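Local structure of tryptophan decarboxylase 1 (6KHO) at residues P52-V57 with K470-H475; T240-D245 with T476-R481; A252-A257 with A289-W294. The protein decarboxylates L-tryptophan to tryptamine and 5-hydroxy-L-tryptophan to serotonin with the help of pyridoxal 5'-phosphate, working as a homodimer of the group II decarboxylase family. All coordinates share one frame; numbering follows the deposited sequence.

The chain of strand 474-478, an outermost strand of the four-stranded antiparallel sheet near the C-terminus, runs through contact 1 and then contact 2, with centres 26 Å apart. The chain just ahead of it packs against loop 52-57, and V478 and G479 against loop 240-245, which leads out of the seven-stranded mixed sheet. Along the chain these two contacts cross, so the C-terminal strand is tied both to the N-terminal region and to the cofactor-binding fold. Contact 3 is nested inside both closed loops and is internal to that fold, joining helix 246-258 to the turn after helix 281-289. Its centre is 24 Å from that of contact 2 and 44 Å from that of contact 1.

Contact 1: residues P52-V57 with K470-H475; sequences PVLPNV and KAYVAH
L54 lays its branched end over one face of the Y472 ring, and the two side chains cross at about a right angle. Starting at CB, the chain heads toward the tyrosine, with CG set beside the backbone N (chi1 -68°). L54 CG itself hangs above the near part of the ring, 3.9 Å from Y472 CD1. From there the branches divide the work. CD1 drops to the rim, 3.5 Å from Y472 CD1, while CD2 sits over the middle of the ring, 3.7 Å from its centroid and 5° off the normal, a nearly vertical CH-pi contact. Next door, V53 fills the base of the same tyrosine: its CG1 comes to 3.4 Å from Y472 CB. Y472 reaches this position with its own CG anti to the backbone N (chi1 -180°), which swings the ring under the L54 branches. A water bridges the backbones where they do not touch, accepting from L54 N at 3.0 Å and donating to A471 O at 2.9 Å.

The result is apolar packing between the loop joining helices 27-47 and 61-65 and the chain entering strand 474-478. Helix 451-468 closes in through N466, which touches L54 and Y472 and bonds V473 N through OD1. F100 meets the tyrosine ring at a steep angle, and Q130 of the second subunit packs on L54.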
loop_
_atom_site.group_PDB
_atom_site.type_symbol
_atom_site.label_atom_id
_atom_site.label_comp_id
_atom_site.label_asym_id
_atom_site.label_seq_id
_atom_site.Cartn_x
_atom_site.Cartn_y
_atom_site.Cartn_z
ATOM N N PRO A 52 -26.243 -14.037 -4.827
ATOM C CA PRO A 52 -26.184 -13.170 -6.009
ATOM C C PRO A 52 -24.821 -12.489 -6.071
ATOM O O PRO A 52 -24.330 -11.976 -5.065
ATOM C CB PRO A 52 -27.320 -12.168 -5.774
ATOM C CG PRO A 52 -27.513 -12.167 -4.272
ATOM C CD PRO A 52 -27.218 -13.567 -3.825
ATOM N N VAL A 53 -24.200 -12.507 -7.253
ATOM C CA VAL A 53 -22.868 -11.907 -7.390
ATOM C C VAL A 53 -22.897 -10.448 -6.960
ATOM O O VAL A 53 -22.067 -10.004 -6.154
ATOM C CB VAL A 53 -22.340 -12.057 -8.824
ATOM C CG1 VAL A 53 -20.939 -11.461 -8.899
ATOM C CG2 VAL A 53 -22.326 -13.519 -9.238
ATOM N N LEU A 54 -23.854 -9.677 -7.488
ATOM C CA LEU A 54 -24.029 -8.288 -7.076
ATOM C C LEU A 54 -25.069 -8.197 -5.968
ATOM O O LEU A 54 -26.044 -8.948 -5.977
ATOM C CB LEU A 54 -24.475 -7.419 -8.252
ATOM C CG LEU A 54 -23.424 -7.220 -9.341
ATOM C CD1 LEU A 54 -24.088 -6.755 -10.625
ATOM C CD2 LEU A 54 -22.378 -6.224 -8.874
ATOM N N PRO A 55 -24.894 -7.294 -5.011
ATOM C CA PRO A 55 -25.842 -7.190 -3.901
ATOM C C PRO A 55 -27.027 -6.304 -4.264
ATOM O O PRO A 55 -27.073 -5.651 -5.310
ATOM C CB PRO A 55 -25.002 -6.551 -2.790
ATOM C CG PRO A 55 -24.059 -5.660 -3.544
ATOM C CD PRO A 55 -23.760 -6.367 -4.852
ATOM N N ASN A 56 -27.987 -6.282 -3.346
ATOM C CA ASN A 56 -29.214 -5.511 -3.475
ATOM C C ASN A 56 -29.368 -4.605 -2.251
ATOM O O ASN A 56 -30.267 -4.774 -1.429
ATOM C CB ASN A 56 -30.410 -6.451 -3.633
ATOM C CG ASN A 56 -31.674 -5.722 -4.024
ATOM O OD1 ASN A 56 -31.669 -4.898 -4.941
ATOM N ND2 ASN A 56 -32.767 -6.024 -3.335
ATOM N N VAL A 57 -28.460 -3.644 -2.118
ATOM C CA VAL A 57 -28.476 -2.700 -1.011
ATOM C C VAL A 57 -28.455 -1.292 -1.588
ATOM O O VAL A 57 -28.045 -1.068 -2.729
ATOM C CB VAL A 57 -27.290 -2.893 -0.032
ATOM C CG1 VAL A 57 -27.293 -4.296 0.575
ATOM C CG2 VAL A 57 -25.963 -2.628 -0.748
ATOM N N LYS A 470 -26.774 -14.634 -11.237
ATOM C CA LYS A 470 -25.928 -15.719 -11.710
ATOM C C LYS A 470 -24.832 -15.227 -12.649
ATOM O O LYS A 470 -24.195 -16.035 -13.335
ATOM C CB LYS A 470 -26.780 -16.793 -12.394
ATOM C CG LYS A 470 -27.859 -17.402 -11.475
ATOM C CD LYS A 470 -27.489 -18.814 -11.017
ATOM C CE LYS A 470 -26.558 -18.789 -9.812
ATOM N NZ LYS A 470 -26.290 -20.159 -9.259
ATOM N N ALA A 471 -24.603 -13.919 -12.690
ATOM C CA ALA A 471 -23.532 -13.333 -13.480
ATOM C C ALA A 471 -23.230 -11.948 -12.939
ATOM O O ALA A 471 -24.080 -11.314 -12.308
ATOM C CB ALA A 471 -23.898 -13.244 -14.965
ATOM N N TYR A 472 -21.995 -11.506 -13.159
ATOM C CA TYR A 472 -21.647 -10.093 -13.099
ATOM C C TYR A 472 -20.839 -9.805 -14.352
ATOM O O TYR A 472 -19.720 -10.309 -14.503
ATOM C CB TYR A 472 -20.855 -9.743 -11.852
ATOM C CG TYR A 472 -20.473 -8.283 -11.749
ATOM C CD1 TYR A 472 -21.131 -7.303 -12.500
ATOM C CD2 TYR A 472 -19.441 -7.881 -10.911
ATOM C CE1 TYR A 472 -20.773 -5.964 -12.401
ATOM C CE2 TYR A 472 -19.081 -6.555 -10.803
ATOM C CZ TYR A 472 -19.746 -5.600 -11.550
ATOM O OH TYR A 472 -19.382 -4.283 -11.431
ATOM N N VAL A 473 -21.424 -9.027 -15.253
ATOM C CA VAL A 473 -20.810 -8.650 -16.515
ATOM C C VAL A 473 -20.729 -7.133 -16.540
ATOM O O VAL A 473 -21.670 -6.447 -16.123
ATOM C CB VAL A 473 -21.624 -9.186 -17.712
ATOM C CG1 VAL A 473 -21.052 -8.694 -19.024
ATOM C CG2 VAL A 473 -21.649 -10.697 -17.681
ATOM N N ALA A 474 -19.595 -6.605 -16.984
ATOM C CA ALA A 474 -19.469 -5.170 -17.168
ATOM C C ALA A 474 -18.976 -4.906 -18.583
ATOM O O ALA A 474 -18.559 -5.818 -19.305
ATOM C CB ALA A 474 -18.550 -4.541 -16.115
ATOM N N HIS A 475 -19.045 -3.651 -18.997
ATOM C CA HIS A 475 -18.908 -3.339 -20.407
ATOM C C HIS A 475 -17.687 -2.469 -20.652
ATOM O O HIS A 475 -17.016 -2.004 -19.727
ATOM C CB HIS A 475 -20.161 -2.629 -20.942
ATOM C CG HIS A 475 -20.218 -1.175 -20.594
ATOM N ND1 HIS A 475 -20.656 -0.721 -19.369
ATOM C CD2 HIS A 475 -19.876 -0.071 -21.304
ATOM C CE1 HIS A 475 -20.587 0.598 -19.339
ATOM N NE2 HIS A 475 -20.120 1.018 -20.503
HETATM O O HOH W 1 -25.455 -10.457 -9.938
#

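Contact 2: residues T240-D245 with T476-R481; sequences TDYGLD and TVVGGR
Y242 and the V478-G479 corner meet in a small van der Waals contact between two turns, a type I' beta turn at T240-G243 and the tip of a beta hairpin. The hairpin pairs strands 474-478 and 481-487 of the C-terminal antiparallel sheet, while the type I' turn lies between strand 231-234 and helix 246-258 of the cofactor-binding fold. The contact therefore joins a connection of the mixed sheet to a hairpin of the other sheet, with the Y242 side chain about 13 Å from the bound pyridoxal phosphate.

Each turn is braced from within. In the first, G243 N donates to T240 O at 3.0 Å, and T240 OG1 closes the same loop by donating to G243 O at 2.6 Å, tilted 18° from the carbonyl plane. In the hairpin, V478 and R481 exchange a pair of backbone bonds round two glycines at positive phi. S274, on a loop of the cofactor-binding fold, receives both V478, by packing, and T476, whose OG1 it meets in a hydrogen bond.

From its corner position Y242 extends its phenol toward the hairpin, with CG beside the backbone N and the ring turned nearly square to the CA-CB-CG plane (chi2 -85°). The ring meets the valine obliquely, CE2 lying 3.6 Å from V478 CG1, the methyl that stands anti to its own backbone N. Where the phenol runs out, the partner is bare backbone: Y242 OH rests 3.4 Å from G479 CA.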
loop_
_atom_site.group_PDB
_atom_site.type_symbol
_atom_site.label_atom_id
_atom_site.label_comp_id
_atom_site.label_asym_id
_atom_site.label_seq_id
_atom_site.Cartn_x
_atom_site.Cartn_y
_atom_site.Cartn_z
ATOM N N THR A 240 -4.568 -1.971 -35.846
ATOM C CA THR A 240 -3.537 -2.620 -35.035
ATOM C C THR A 240 -4.132 -3.420 -33.872
ATOM O O THR A 240 -3.436 -3.682 -32.881
ATOM C CB THR A 240 -2.552 -1.587 -34.487
ATOM O OG1 THR A 240 -3.274 -0.634 -33.696
ATOM C CG2 THR A 240 -1.827 -0.864 -35.620
ATOM N N ASP A 241 -5.407 -3.799 -33.975
ATOM C CA ASP A 241 -6.147 -4.414 -32.875
ATOM C C ASP A 241 -6.015 -3.579 -31.606
ATOM O O ASP A 241 -5.900 -4.100 -30.492
ATOM C CB ASP A 241 -5.703 -5.858 -32.654
ATOM C CG ASP A 241 -6.141 -6.773 -33.788
ATOM O OD1 ASP A 241 -7.260 -6.570 -34.317
ATOM O OD2 ASP A 241 -5.370 -7.684 -34.156
ATOM N N TYR A 242 -6.023 -2.263 -31.789
ATOM C CA TYR A 242 -5.972 -1.258 -30.737
ATOM C C TYR A 242 -4.655 -1.267 -29.960
ATOM O O TYR A 242 -4.568 -0.638 -28.903
ATOM C CB TYR A 242 -7.189 -1.397 -29.811
ATOM C CG TYR A 242 -8.473 -1.196 -30.603
ATOM C CD1 TYR A 242 -8.972 0.085 -30.831
ATOM C CD2 TYR A 242 -9.147 -2.277 -31.172
ATOM C CE1 TYR A 242 -10.131 0.289 -31.579
ATOM C CE2 TYR A 242 -10.314 -2.083 -31.925
ATOM C CZ TYR A 242 -10.796 -0.793 -32.123
ATOM O OH TYR A 242 -11.940 -0.574 -32.859
ATOM N N GLY A 243 -3.612 -1.934 -30.478
ATOM C CA GLY A 243 -2.272 -1.737 -29.958
ATOM C C GLY A 243 -1.635 -0.447 -30.465
ATOM O O GLY A 243 -2.035 0.123 -31.484
ATOM N N LEU A 244 -0.628 0.028 -29.733
ATOM C CA LEU A 244 0.053 1.261 -30.116
ATOM C C LEU A 244 0.798 1.085 -31.438
ATOM O O LEU A 244 1.580 0.142 -31.608
ATOM C CB LEU A 244 1.022 1.699 -29.020
ATOM C CG LEU A 244 1.790 3.000 -29.270
ATOM C CD1 LEU A 244 0.844 4.188 -29.445
ATOM C CD2 LEU A 244 2.749 3.256 -28.116
ATOM N N ASP A 245 0.534 1.988 -32.385
ATOM C CA ASP A 245 1.272 2.022 -33.642
ATOM C C ASP A 245 2.568 2.797 -33.425
ATOM O O ASP A 245 2.516 3.982 -33.074
ATOM C CB ASP A 245 0.428 2.679 -34.731
ATOM C CG ASP A 245 1.074 2.613 -36.120
ATOM O OD1 ASP A 245 2.226 2.140 -36.257
ATOM O OD2 ASP A 245 0.401 3.027 -37.088
ATOM N N THR A 476 -17.434 -2.236 -21.935
ATOM C CA THR A 476 -16.393 -1.327 -22.376
ATOM C C THR A 476 -16.821 -0.768 -23.728
ATOM O O THR A 476 -17.845 -1.168 -24.287
ATOM C CB THR A 476 -15.033 -2.038 -22.441
ATOM O OG1 THR A 476 -13.989 -1.074 -22.614
ATOM C CG2 THR A 476 -15.003 -3.040 -23.572
ATOM N N VAL A 477 -16.025 0.164 -24.247
ATOM C CA VAL A 477 -16.281 0.811 -25.532
ATOM C C VAL A 477 -15.089 0.540 -26.440
ATOM O O VAL A 477 -13.965 0.956 -26.129
ATOM C CB VAL A 477 -16.508 2.324 -25.380
ATOM C CG1 VAL A 477 -16.630 2.974 -26.758
ATOM C CG2 VAL A 477 -17.741 2.612 -24.528
ATOM N N VAL A 478 -15.331 -0.150 -27.556
ATOM C CA VAL A 478 -14.290 -0.548 -28.500
ATOM C C VAL A 478 -14.661 0.005 -29.871
ATOM O O VAL A 478 -15.612 -0.478 -30.502
ATOM C CB VAL A 478 -14.124 -2.071 -28.567
ATOM C CG1 VAL A 478 -13.056 -2.433 -29.579
ATOM C CG2 VAL A 478 -13.807 -2.644 -27.181
ATOM N N GLY A 479 -13.899 0.989 -30.348
ATOM C CA GLY A 479 -14.201 1.610 -31.621
ATOM C C GLY A 479 -15.608 2.169 -31.665
ATOM O O GLY A 479 -16.401 1.810 -32.542
ATOM N N GLY A 480 -15.935 3.019 -30.695
ATOM C CA GLY A 480 -17.227 3.676 -30.629
ATOM C C GLY A 480 -18.415 2.768 -30.379
ATOM O O GLY A 480 -19.562 3.211 -30.496
ATOM N N ARG A 481 -18.170 1.509 -30.016
ATOM C CA ARG A 481 -19.220 0.505 -29.884
ATOM C C ARG A 481 -19.342 0.023 -28.442
ATOM O O ARG A 481 -18.336 -0.120 -27.737
ATOM C CB ARG A 481 -18.945 -0.689 -30.801
ATOM C CG ARG A 481 -19.000 -0.328 -32.266
ATOM C CD ARG A 481 -20.352 -0.683 -32.849
ATOM N NE ARG A 481 -21.454 0.145 -32.345
ATOM C CZ ARG A 481 -21.634 1.442 -32.601
ATOM N NH1 ARG A 481 -20.793 2.107 -33.380
ATOM N NH2 ARG A 481 -22.671 2.080 -32.075
#

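Contact 3: residues A252-A257 with A289-W294; sequences AMQADA and ARFAAW
M253, on helix 246-258, packs against F291, joining neighbouring helical connections of the alpha/beta fold. That helix leads into strand 262-269, and helix 281-289 then leads by a beta-alpha-beta crossover to the parallel strand 294-298; F291 sits in the turn that ends this second helix. M253 CB lies over one face of the phenyl ring, 4.0 Å from the centroid and 24° off the normal, so the CH-pi contact is offset toward the rim. Farther out the side chain bends at chi3 and stays with the ring: SD comes to 3.9 Å from F291 CD2, an oblique Met-aromatic contact, and CE passes close to the same side. V287 of helix 281-289 and Y208 of strand 205-210 also border the methionine.

Q254 follows at the far end of the phenyl. Its backbone N lies 3.6 Å from F291 CZ, and its side chain runs past the CZ end, at about a right angle to the phenylalanine side chain. D256 belongs to another side of the helix, where its carboxylate meets R232 in a salt bridge and Y208 in a hydrogen bond.

One turn after M253, A257 completes the seat. With CG anti to the carbonyl carbon (chi1 -49°), the F291 ring lies against the helix, just before A292 takes positive phi in a Schellman motif. The methyl of A257 approaches obliquely, CB standing 3.9 Å from F291 CE1.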
loop_
_atom_site.group_PDB
_atom_site.type_symbol
_atom_site.label_atom_id
_atom_site.label_comp_id
_atom_site.label_asym_id
_atom_site.label_seq_id
_atom_site.Cartn_x
_atom_site.Cartn_y
_atom_site.Cartn_z
ATOM N N ALA A 252 4.432 11.688 -32.921
ATOM C CA ALA A 252 4.093 12.533 -31.778
ATOM C C ALA A 252 5.341 12.999 -31.034
ATOM O O ALA A 252 5.450 14.172 -30.655
ATOM C CB ALA A 252 3.162 11.780 -30.818
ATOM N N MET A 253 6.286 12.085 -30.792
ATOM C CA MET A 253 7.481 12.439 -30.030
ATOM C C MET A 253 8.386 13.376 -30.826
ATOM O O MET A 253 8.970 14.312 -30.262
ATOM C CB MET A 253 8.249 11.179 -29.631
ATOM C CG MET A 253 7.505 10.250 -28.662
ATOM S SD MET A 253 8.680 9.179 -27.819
ATOM C CE MET A 253 8.703 7.840 -28.852
ATOM N N GLN A 254 8.528 13.123 -32.130
ATOM C CA GLN A 254 9.335 14.001 -32.981
ATOM C C GLN A 254 8.743 15.409 -33.029
ATOM O O GLN A 254 9.463 16.409 -32.895
ATOM C CB GLN A 254 9.448 13.401 -34.389
ATOM C CG GLN A 254 10.501 14.071 -35.291
ATOM C CD GLN A 254 11.882 14.079 -34.669
ATOM O OE1 GLN A 254 12.313 15.081 -34.092
ATOM N NE2 GLN A 254 12.583 12.961 -34.778
ATOM N N ALA A 255 7.423 15.505 -33.207
ATOM C CA ALA A 255 6.778 16.813 -33.226
ATOM C C ALA A 255 7.044 17.579 -31.937
ATOM O O ALA A 255 7.286 18.793 -31.965
ATOM C CB ALA A 255 5.275 16.655 -33.457
ATOM N N ASP A 256 7.008 16.889 -30.792
ATOM C CA ASP A 256 7.312 17.546 -29.523
ATOM C C ASP A 256 8.769 17.993 -29.469
ATOM O O ASP A 256 9.071 19.106 -29.015
ATOM C CB ASP A 256 6.997 16.608 -28.351
ATOM C CG ASP A 256 5.509 16.529 -28.047
ATOM O OD1 ASP A 256 4.748 17.364 -28.587
ATOM O OD2 ASP A 256 5.095 15.637 -27.271
ATOM N N ALA A 257 9.688 17.125 -29.899
ATOM C CA ALA A 257 11.101 17.489 -29.899
ATOM C C ALA A 257 11.350 18.701 -30.789
ATOM O O ALA A 257 12.121 19.601 -30.430
ATOM C CB ALA A 257 11.956 16.304 -30.360
ATOM N N ALA A 289 14.112 5.316 -27.904
ATOM C CA ALA A 289 15.554 5.467 -27.780
ATOM C C ALA A 289 16.085 6.620 -28.627
ATOM O O ALA A 289 17.136 7.176 -28.303
ATOM C CB ALA A 289 16.247 4.163 -28.163
ATOM N N ARG A 290 15.373 7.006 -29.686
ATOM C CA ARG A 290 15.760 8.182 -30.458
ATOM C C ARG A 290 15.752 9.441 -29.608
ATOM O O ARG A 290 16.433 10.413 -29.950
ATOM C CB ARG A 290 14.820 8.367 -31.655
ATOM C CG ARG A 290 14.707 7.158 -32.572
ATOM C CD ARG A 290 14.378 7.572 -34.005
ATOM N NE ARG A 290 14.727 6.520 -34.956
ATOM C CZ ARG A 290 15.741 6.595 -35.817
ATOM N NH1 ARG A 290 16.511 7.677 -35.847
ATOM N NH2 ARG A 290 15.991 5.587 -36.647
ATOM N N PHE A 291 14.991 9.445 -28.511
ATOM C CA PHE A 291 14.873 10.605 -27.647
ATOM C C PHE A 291 15.432 10.374 -26.250
ATOM O O PHE A 291 15.366 11.286 -25.417
ATOM C CB PHE A 291 13.404 11.034 -27.568
ATOM C CG PHE A 291 12.761 11.147 -28.917
ATOM C CD1 PHE A 291 12.819 12.335 -29.623
ATOM C CD2 PHE A 291 12.145 10.055 -29.499
ATOM C CE1 PHE A 291 12.250 12.433 -30.890
ATOM C CE2 PHE A 291 11.575 10.137 -30.748
ATOM C CZ PHE A 291 11.624 11.327 -31.453
ATOM N N ALA A 292 16.011 9.200 -25.989
ATOM C CA ALA A 292 16.478 8.800 -24.659
ATOM C C ALA A 292 15.339 8.815 -23.644
ATOM O O ALA A 292 15.539 9.131 -22.472
ATOM C CB ALA A 292 17.640 9.674 -24.172
ATOM N N ALA A 293 14.129 8.498 -24.084
ATOM C CA ALA A 293 12.998 8.532 -23.170
ATOM C C ALA A 293 12.916 7.220 -22.390
ATOM O O ALA A 293 13.264 6.151 -22.898
ATOM C CB ALA A 293 11.700 8.774 -23.941
ATOM N N TRP A 294 12.449 7.313 -21.142
ATOM C CA TRP A 294 12.199 6.120 -20.340
ATOM C C TRP A 294 11.047 5.318 -20.939
ATOM O O TRP A 294 10.031 5.885 -21.355
ATOM C CB TRP A 294 11.857 6.533 -18.909
ATOM C CG TRP A 294 11.802 5.445 -17.892
ATOM C CD1 TRP A 294 10.851 4.468 -17.767
ATOM C CD2 TRP A 294 12.704 5.273 -16.797
ATOM N NE1 TRP A 294 11.138 3.671 -16.678
ATOM C CE2 TRP A 294 12.263 4.151 -16.062
ATOM C CE3 TRP A 294 13.854 5.954 -16.373
ATOM C CZ2 TRP A 294 12.941 3.683 -14.928
ATOM C CZ3 TRP A 294 14.517 5.495 -15.237
ATOM C CH2 TRP A 294 14.053 4.379 -14.527
#